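Local atomic coordinates of histone-lysine N-methyltransferase family member SUVH9 (Arabidopsis thaliana, PDB entry 4NJ5), a protein that acts in gene silencing, apparently without methyltransferase activity, and may bind methylated DNA and recruit RNA polymerase V to chromatin during RNA-directed DNA methylation. Residues A[263-268]-A[360-365]; A[376-381]-A[495-500]. All coordinates share one frame; numbering follows the deposited sequence.

Contact 1 of 2, residues A[263-268]-A[360-365]; sequences PVYLFN and RNRLEV
Y265 lies between two side chains of 360-365, with E364 at the edge of its ring and R362 over one face. E364 OE1 sits 3.5 Å from Y265 CD2 and near the ring plane, the carboxylate turned only 26° from that plane. R362 CG stands above the rim, and its CD reaches to 3.7 Å from Y265 OH. Y265 CG is anti to the carbonyl carbon (chi1 -73°), which starts the ring off on the E364 side of the sheet. Beyond CD the arginine bends at chi3, and its NE comes 3.6 Å from P263 CG. The backbones form a parallel strand pair, the central pair of a four-stranded mixed sheet that joins the Pre-SET region to the start of the SET region. Y265 straddles E364 in register: Y265 N bonds to L363 O (2.9 Å), and V365 N returns to Y265 O (2.9 Å), approaching from above the carbonyl plane. F267 N to V365 O (2.9 Å, 169° at the hydrogen) extends the ladder. A water accepts from L363 N and donates to P263 O and N361 O. On the other face V264, L266, L363 and V365 make an apolar surface, with L266 CD1 4.0 Å from V365 CG1. The polar ends are held from outside, Y265 OH by L238 O, E364 OE1 by Y250 OH, and E364 OE2 by salt bridges to R246 and R376. An alanine in place of Y265 would probably leave L238 O without its hydroxyl mate and open a gap beside the E364 carboxylate and R362 CD.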
ATOM      1  N   PRO A 263       4.534   0.855 -19.484  1.00 25.07           N
ATOM      2  CA  PRO A 263       5.990   0.874 -19.678  1.00 22.68           C
ATOM      3  C   PRO A 263       6.741   0.499 -18.405  1.00 24.25           C
ATOM      4  O   PRO A 263       6.269   0.799 -17.313  1.00 20.22           O
ATOM      5  CB  PRO A 263       6.273   2.334 -20.053  1.00 20.84           C
ATOM      6  CG  PRO A 263       5.124   3.106 -19.485  1.00 20.13           C
ATOM      7  CD  PRO A 263       3.938   2.199 -19.596  1.00 20.11           C
ATOM      8  N   VAL A 264       7.887  -0.164 -18.548  1.00 30.61           N
ATOM      9  CA  VAL A 264       8.717  -0.508 -17.398  1.00 27.70           C
ATOM     10  C   VAL A 264      10.018   0.281 -17.438  1.00 25.77           C
ATOM     11  O   VAL A 264      10.868   0.045 -18.294  1.00 28.77           O
ATOM     12  CB  VAL A 264       9.040  -2.012 -17.342  1.00 21.06           C
ATOM     13  CG1 VAL A 264       9.856  -2.329 -16.094  1.00 16.16           C
ATOM     14  CG2 VAL A 264       7.760  -2.829 -17.361  1.00 17.56           C
ATOM     15  N   TYR A 265      10.169   1.215 -16.507  1.00 19.14           N
ATOM     16  CA  TYR A 265      11.318   2.116 -16.515  1.00 21.48           C
ATOM     17  C   TYR A 265      12.618   1.405 -16.166  1.00 22.89           C
ATOM     18  O   TYR A 265      12.629   0.447 -15.397  1.00 21.26           O
ATOM     19  CB  TYR A 265      11.122   3.260 -15.522  1.00 19.95           C
ATOM     20  CG  TYR A 265      10.120   4.318 -15.924  1.00 18.00           C
ATOM     21  CD1 TYR A 265       9.267   4.142 -17.009  1.00 18.53           C
ATOM     22  CD2 TYR A 265      10.035   5.503 -15.211  1.00 18.54           C
ATOM     23  CE1 TYR A 265       8.355   5.124 -17.362  1.00 20.25           C
ATOM     24  CE2 TYR A 265       9.137   6.483 -15.554  1.00 22.65           C
ATOM     25  CZ  TYR A 265       8.296   6.293 -16.625  1.00 21.00           C
ATOM     26  OH  TYR A 265       7.403   7.285 -16.952  1.00 22.11           O
ATOM     27  N   LEU A 266      13.716   1.896 -16.730  1.00 19.74           N
ATOM     28  CA  LEU A 266      15.046   1.427 -16.365  1.00 20.34           C
ATOM     29  C   LEU A 266      15.924   2.628 -16.041  1.00 21.29           C
ATOM     30  O   LEU A 266      16.219   3.444 -16.912  1.00 22.07           O
ATOM     31  CB  LEU A 266      15.668   0.614 -17.498  1.00 28.53           C
ATOM     32  CG  LEU A 266      17.091   0.144 -17.198  1.00 29.83           C
ATOM     33  CD1 LEU A 266      17.084  -0.821 -16.023  1.00 29.94           C
ATOM     34  CD2 LEU A 266      17.736  -0.487 -18.418  1.00 28.86           C
ATOM     35  N   PHE A 267      16.342   2.728 -14.785  1.00 29.20           N
ATOM     36  CA  PHE A 267      17.043   3.911 -14.305  1.00 31.25           C
ATOM     37  C   PHE A 267      18.389   3.560 -13.689  1.00 31.64           C
ATOM     38  O   PHE A 267      18.508   2.581 -12.960  1.00 29.26           O
ATOM     39  CB  PHE A 267      16.180   4.640 -13.278  1.00 27.41           C
ATOM     40  CG  PHE A 267      16.771   5.929 -12.798  1.00 30.54           C
ATOM     41  CD1 PHE A 267      16.711   7.066 -13.587  1.00 30.68           C
ATOM     42  CD2 PHE A 267      17.380   6.010 -11.555  1.00 29.58           C
ATOM     43  CE1 PHE A 267      17.252   8.259 -13.149  1.00 32.71           C
ATOM     44  CE2 PHE A 267      17.921   7.199 -11.111  1.00 31.14           C
ATOM     45  CZ  PHE A 267      17.858   8.326 -11.910  1.00 32.05           C
ATOM     46  N   ASN A 268      19.400   4.369 -13.984  1.00 32.13           N
ATOM     47  CA  ASN A 268      20.740   4.145 -13.452  1.00 30.88           C
ATOM     48  C   ASN A 268      21.512   5.452 -13.331  1.00 30.32           C
ATOM     49  O   ASN A 268      22.064   5.953 -14.312  1.00 30.56           O
ATOM     50  CB  ASN A 268      21.498   3.141 -14.327  1.00 35.94           C
ATOM     51  CG  ASN A 268      22.904   2.850 -13.818  1.00 42.27           C
ATOM     52  OD1 ASN A 268      23.282   3.255 -12.719  1.00 47.54           O
ATOM     53  ND2 ASN A 268      23.684   2.135 -14.622  1.00 39.93           N
ATOM     54  N   ARG A 360      -0.286  -3.690 -14.450  1.00 23.06           N
ATOM     55  CA  ARG A 360      -1.024  -2.475 -14.783  1.00 27.00           C
ATOM     56  C   ARG A 360      -0.433  -1.262 -14.066  1.00 24.52           C
ATOM     57  O   ARG A 360      -0.839  -0.124 -14.313  1.00 24.31           O
ATOM     58  CB  ARG A 360      -2.492  -2.622 -14.389  1.00 34.09           C
ATOM     59  CG  ARG A 360      -2.734  -2.436 -12.900  1.00 40.13           C
ATOM     60  CD  ARG A 360      -4.055  -3.048 -12.465  1.00 46.70           C
ATOM     61  NE  ARG A 360      -4.213  -3.030 -11.012  1.00 48.26           N
ATOM     62  CZ  ARG A 360      -3.641  -3.899 -10.184  1.00 46.45           C
ATOM     63  NH1 ARG A 360      -2.856  -4.858 -10.658  1.00 41.16           N
ATOM     64  NH2 ARG A 360      -3.846  -3.803  -8.878  1.00 48.59           N
ATOM     65  N   ASN A 361       0.515  -1.512 -13.168  1.00 17.99           N
ATOM     66  CA  ASN A 361       1.192  -0.441 -12.445  1.00 17.64           C
ATOM     67  C   ASN A 361       2.492  -0.030 -13.130  1.00 19.66           C
ATOM     68  O   ASN A 361       3.144  -0.845 -13.781  1.00 19.31           O
ATOM     69  CB  ASN A 361       1.470  -0.865 -11.002  1.00 22.74           C
ATOM     70  CG  ASN A 361       0.215  -0.908 -10.157  1.00 22.58           C
ATOM     71  OD1 ASN A 361      -0.221  -1.976  -9.732  1.00 20.75           O
ATOM     72  ND2 ASN A 361      -0.375   0.258  -9.909  1.00 17.09           N
ATOM     73  N   ARG A 362       2.870   1.235 -12.987  1.00 18.59           N
ATOM     74  CA  ARG A 362       4.109   1.706 -13.590  1.00 22.20           C
ATOM     75  C   ARG A 362       5.275   1.451 -12.638  1.00 21.94           C
ATOM     76  O   ARG A 362       5.336   2.012 -11.543  1.00 22.52           O
ATOM     77  CB  ARG A 362       4.007   3.188 -13.961  1.00 32.39           C
ATOM     78  CG  ARG A 362       5.078   3.668 -14.938  1.00 41.59           C
ATOM     79  CD  ARG A 362       4.776   5.070 -15.468  1.00 47.89           C
ATOM     80  NE  ARG A 362       3.947   5.060 -16.670  1.00 50.85           N
ATOM     81  CZ  ARG A 362       2.617   5.080 -16.668  1.00 53.95           C
ATOM     82  NH1 ARG A 362       1.953   5.071 -17.815  1.00 52.71           N
ATOM     83  NH2 ARG A 362       1.949   5.109 -15.522  1.00 56.60           N
ATOM     84  N   LEU A 363       6.190   0.584 -13.058  1.00 20.79           N
ATOM     85  CA  LEU A 363       7.313   0.196 -12.217  1.00 18.78           C
ATOM     86  C   LEU A 363       8.646   0.669 -12.783  1.00 21.44           C
ATOM     87  O   LEU A 363       8.754   1.037 -13.958  1.00 20.31           O
ATOM     88  CB  LEU A 363       7.348  -1.321 -12.041  1.00 20.10           C
ATOM     89  CG  LEU A 363       6.064  -1.989 -11.554  1.00 19.79           C
ATOM     90  CD1 LEU A 363       6.236  -3.501 -11.539  1.00 16.95           C
ATOM     91  CD2 LEU A 363       5.689  -1.469 -10.179  1.00 21.15           C
ATOM     92  N   GLU A 364       9.664   0.633 -11.931  1.00 19.78           N
ATOM     93  CA  GLU A 364      10.988   1.112 -12.279  1.00 20.72           C
ATOM     94  C   GLU A 364      12.055   0.167 -11.744  1.00 22.14           C
ATOM     95  O   GLU A 364      12.093  -0.140 -10.551  1.00 25.09           O
ATOM     96  CB  GLU A 364      11.192   2.523 -11.727  1.00 22.80           C
ATOM     97  CG  GLU A 364      12.602   3.063 -11.853  1.00 25.09           C
ATOM     98  CD  GLU A 364      12.669   4.556 -11.572  1.00 28.82           C
ATOM     99  OE1 GLU A 364      12.199   5.344 -12.424  1.00 26.66           O
ATOM    100  OE2 GLU A 364      13.185   4.940 -10.499  1.00 26.83           O
ATOM    101  N   VAL A 365      12.899  -0.310 -12.651  1.00 25.14           N
ATOM    102  CA  VAL A 365      14.055  -1.117 -12.306  1.00 22.83           C
ATOM    103  C   VAL A 365      15.236  -0.167 -12.225  1.00 25.01           C
ATOM    104  O   VAL A 365      15.617   0.442 -13.219  1.00 26.53           O
ATOM    105  CB  VAL A 365      14.326  -2.183 -13.382  1.00 21.55           C
ATOM    106  CG1 VAL A 365      15.586  -2.975 -13.053  1.00 22.06           C
ATOM    107  CG2 VAL A 365      13.129  -3.107 -13.516  1.00 20.58           C
TER
HETATM  108  O   HOH W   1       5.615  -0.944 -15.117  1.00 16.40           O

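Contact 2 of 2, residues A[376-381]-A[495-500]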
ATOM      1  N   ARG A 376      10.994  -0.522  -7.863  1.00 22.24           N
ATOM      2  CA  ARG A 376      10.114   0.341  -7.089  1.00 21.22           C
ATOM      3  C   ARG A 376       8.906   0.703  -7.945  1.00 22.16           C
ATOM      4  O   ARG A 376       8.948   0.570  -9.163  1.00 20.77           O
ATOM      5  CB  ARG A 376      10.854   1.609  -6.663  1.00 24.19           C
ATOM      6  CG  ARG A 376      11.540   2.320  -7.822  1.00 31.03           C
ATOM      7  CD  ARG A 376      11.933   3.747  -7.464  1.00 32.53           C
ATOM      8  NE  ARG A 376      13.173   3.829  -6.697  1.00 28.80           N
ATOM      9  CZ  ARG A 376      14.345   4.200  -7.204  1.00 25.81           C
ATOM     10  NH1 ARG A 376      14.447   4.522  -8.485  1.00 23.94           N
ATOM     11  NH2 ARG A 376      15.417   4.256  -6.426  1.00 24.48           N
ATOM     12  N   SER A 377       7.831   1.159  -7.311  1.00 24.43           N
ATOM     13  CA  SER A 377       6.624   1.537  -8.039  1.00 26.22           C
ATOM     14  C   SER A 377       6.425   3.048  -8.070  1.00 25.79           C
ATOM     15  O   SER A 377       6.621   3.720  -7.059  1.00 29.66           O
ATOM     16  CB  SER A 377       5.399   0.876  -7.408  1.00 22.27           C
ATOM     17  OG  SER A 377       4.204   1.384  -7.973  1.00 23.91           O
ATOM     18  N   LEU A 378       6.028   3.581  -9.224  1.00 22.54           N
ATOM     19  CA  LEU A 378       5.671   4.996  -9.313  1.00 24.96           C
ATOM     20  C   LEU A 378       4.275   5.213  -8.747  1.00 24.34           C
ATOM     21  O   LEU A 378       3.917   6.321  -8.343  1.00 24.72           O
ATOM     22  CB  LEU A 378       5.718   5.511 -10.754  1.00 24.83           C
ATOM     23  CG  LEU A 378       6.944   5.242 -11.634  1.00 31.67           C
ATOM     24  CD1 LEU A 378       6.916   6.133 -12.865  1.00 34.61           C
ATOM     25  CD2 LEU A 378       8.245   5.428 -10.884  1.00 28.54           C
ATOM     26  N   ASP A 379       3.485   4.146  -8.725  1.00 21.99           N
ATOM     27  CA  ASP A 379       2.108   4.236  -8.267  1.00 21.70           C
ATOM     28  C   ASP A 379       2.004   3.850  -6.802  1.00 25.89           C
ATOM     29  O   ASP A 379       2.893   3.202  -6.251  1.00 26.43           O
ATOM     30  CB  ASP A 379       1.205   3.331  -9.108  1.00 23.26           C
ATOM     31  CG  ASP A 379       1.325   3.606 -10.598  1.00 25.26           C
ATOM     32  OD1 ASP A 379       1.564   4.774 -10.969  1.00 19.84           O
ATOM     33  OD2 ASP A 379       1.185   2.654 -11.396  1.00 25.86           O
ATOM     34  N   VAL A 380       0.917   4.269  -6.171  1.00 25.36           N
ATOM     35  CA  VAL A 380       0.608   3.836  -4.823  1.00 21.27           C
ATOM     36  C   VAL A 380       0.175   2.381  -4.904  1.00 22.93           C
ATOM     37  O   VAL A 380      -0.562   1.999  -5.810  1.00 22.37           O
ATOM     38  CB  VAL A 380      -0.520   4.698  -4.220  1.00 18.73           C
ATOM     39  CG1 VAL A 380      -1.133   4.028  -3.002  1.00 18.41           C
ATOM     40  CG2 VAL A 380       0.004   6.092  -3.879  1.00 19.67           C
ATOM     41  N   LEU A 381       0.662   1.559  -3.981  1.00 22.48           N
ATOM     42  CA  LEU A 381       0.234   0.171  -3.922  1.00 20.16           C
ATOM     43  C   LEU A 381      -0.433  -0.091  -2.586  1.00 20.26           C
ATOM     44  O   LEU A 381       0.157   0.151  -1.531  1.00 21.97           O
ATOM     45  CB  LEU A 381       1.422  -0.769  -4.109  1.00 16.39           C
ATOM     46  CG  LEU A 381       2.197  -0.612  -5.414  1.00 16.34           C
ATOM     47  CD1 LEU A 381       3.449  -1.461  -5.366  1.00 16.29           C
ATOM     48  CD2 LEU A 381       1.326  -0.998  -6.601  1.00 16.08           C
ATOM     49  N   PRO A 495       3.992   3.240  -0.148  1.00 19.42           N
ATOM     50  CA  PRO A 495       4.121   4.527  -0.840  1.00 19.93           C
ATOM     51  C   PRO A 495       5.057   4.403  -2.038  1.00 19.82           C
ATOM     52  O   PRO A 495       5.911   3.521  -2.047  1.00 19.61           O
ATOM     53  CB  PRO A 495       4.719   5.452   0.229  1.00 20.99           C
ATOM     54  CG  PRO A 495       5.319   4.546   1.249  1.00 21.06           C
ATOM     55  CD  PRO A 495       4.507   3.288   1.231  1.00 20.13           C
ATOM     56  N   PRO A 496       4.903   5.229  -3.043  1.00 21.09           N
ATOM     57  CA  PRO A 496       5.762   5.188  -4.202  1.00 23.48           C
ATOM     58  C   PRO A 496       7.205   5.452  -3.841  1.00 24.84           C
ATOM     59  O   PRO A 496       7.509   6.155  -2.925  1.00 28.07           O
ATOM     60  CB  PRO A 496       5.259   6.331  -5.028  1.00 24.64           C
ATOM     61  CG  PRO A 496       3.886   6.496  -4.663  1.00 26.66           C
ATOM     62  CD  PRO A 496       3.741   6.072  -3.267  1.00 23.29           C
ATOM     63  N   MET A 497       8.069   4.792  -4.575  1.00 20.72           N
ATOM     64  CA  MET A 497       9.503   4.865  -4.512  1.00 22.02           C
ATOM     65  C   MET A 497      10.065   3.987  -3.425  1.00 25.48           C
ATOM     66  O   MET A 497      11.227   3.872  -3.292  1.00 28.43           O
ATOM     67  CB  MET A 497      10.026   6.299  -4.420  1.00 22.61           C
ATOM     68  CG  MET A 497       9.438   7.249  -5.420  1.00 22.91           C
ATOM     69  SD  MET A 497       9.792   6.778  -7.076  1.00 33.26           S
ATOM     70  CE  MET A 497       8.230   6.349  -7.695  1.00 64.65           C
ATOM     71  N   THR A 498       9.220   3.318  -2.695  1.00 23.64           N
ATOM     72  CA  THR A 498       9.688   2.341  -1.775  1.00 26.08           C
ATOM     73  C   THR A 498      10.032   1.076  -2.517  1.00 25.74           C
ATOM     74  O   THR A 498       9.282   0.597  -3.285  1.00 24.33           O
ATOM     75  CB  THR A 498       8.654   2.064  -0.681  1.00 32.85           C
ATOM     76  OG1 THR A 498       8.459   3.239   0.098  1.00 35.32           O
ATOM     77  CG2 THR A 498       9.072   0.964   0.177  1.00 28.06           C
ATOM     78  N   GLU A 499      11.210   0.559  -2.282  1.00 24.83           N
ATOM     79  CA  GLU A 499      11.642  -0.647  -2.943  1.00 21.45           C
ATOM     80  C   GLU A 499      10.765  -1.859  -2.585  1.00 21.30           C
ATOM     81  O   GLU A 499      10.384  -2.055  -1.471  1.00 19.71           O
ATOM     82  CB  GLU A 499      13.134  -0.914  -2.693  1.00 21.30           C
ATOM     83  CG  GLU A 499      13.641  -2.185  -3.323  1.00 27.36           C
ATOM     84  CD  GLU A 499      15.129  -2.431  -3.227  1.00 30.78           C
ATOM     85  OE1 GLU A 499      15.591  -3.384  -3.774  1.00 28.02           O
ATOM     86  OE2 GLU A 499      15.867  -1.699  -2.614  1.00 36.22           O
ATOM     87  N   LEU A 500      10.500  -2.677  -3.580  1.00 25.87           N
ATOM     88  CA  LEU A 500       9.748  -3.897  -3.340  1.00 25.60           C
ATOM     89  C   LEU A 500      10.719  -5.005  -2.983  1.00 28.23           C
ATOM     90  O   LEU A 500      11.812  -5.080  -3.542  1.00 34.86           O
ATOM     91  CB  LEU A 500       8.964  -4.291  -4.586  1.00 21.85           C
ATOM     92  CG  LEU A 500       7.948  -3.278  -5.106  1.00 21.59           C
ATOM     93  CD1 LEU A 500       7.258  -3.835  -6.341  1.00 19.14           C
ATOM     94  CD2 LEU A 500       6.932  -2.933  -4.020  1.00 17.13           C
TER
HETATM   95  O   HOH W   2      13.955   3.086  -3.591  1.00 24.79           O
HETATM   96  O   HOH W   3       7.074   1.632  -4.481  1.00 13.44           O
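A type II beta turn, P495 to T498, in the loop between strands 485-490 and 501-502 of the SET domain, packs against the end of strand 373-377 and the loop that follows it. M497 takes the third position of the turn with a positive phi of 83°. Its amide crosses over to S377 O (M497 N to S377 O 3.1 Å), while the turn's own bond from T498 N to P495 O is weak. P496, just before it, directs its CB toward the other segment: CB and CG lie against the L378 carbonyl oxygen, and CD is 3.8 Å from V380 CG2. The M497 chain leaves away from 376-381 and bends back at chi2 and chi3. Its SD comes to 3.7 Å from R376 CD, and its CE to 3.3 Å from L378 CD2, a separation so short for two methyls that the exact place of CE is doubtful. A water at the edge of the R376 guanidinium, in plane, links strand and turn: it accepts from R376 NE (3.3 Å) and donates to M497 O (2.9 Å), while R376 NH1 is salt-bridged to E364 of strand 363-367. A second water accepts from S377 N (3.0 Å) and lies close to T498 O. S377 OG donates to D379 O (2.8 Å) across the bend after the strand. L381 and L500 cross at about a right angle, CD1 of the first meeting CD2 of the second. Helix 228-240 packs on this region through L232 and A235 against P496, A235 against M497 and K239 against L378; V380 and P495 touch I83 of strand 83-84, and S377 rests on L363 of strand 363-367.

How the contacts relate
Strand 264-267 comes first. The chain then runs through 269-359, a long and mostly irregular excursion that carries the three-zinc cysteine cluster, before contact 1 closes it by laying 363-365 alongside. The next strand, 373-377, pairs antiparallel with 363-367, and contact 2 opens from its end, closing the loop of 382-494 through most of the SET domain. The two contacts are in series, neither nested nor crossed, with centres about 10 Å apart. They nonetheless touch: besides the joint at the E364 carboxylate, R362 N probably bonds to D379 OD2, and Y265 packs on L378. Together they tie the Pre-SET region, the four-stranded sheet and the late SET loop to one another.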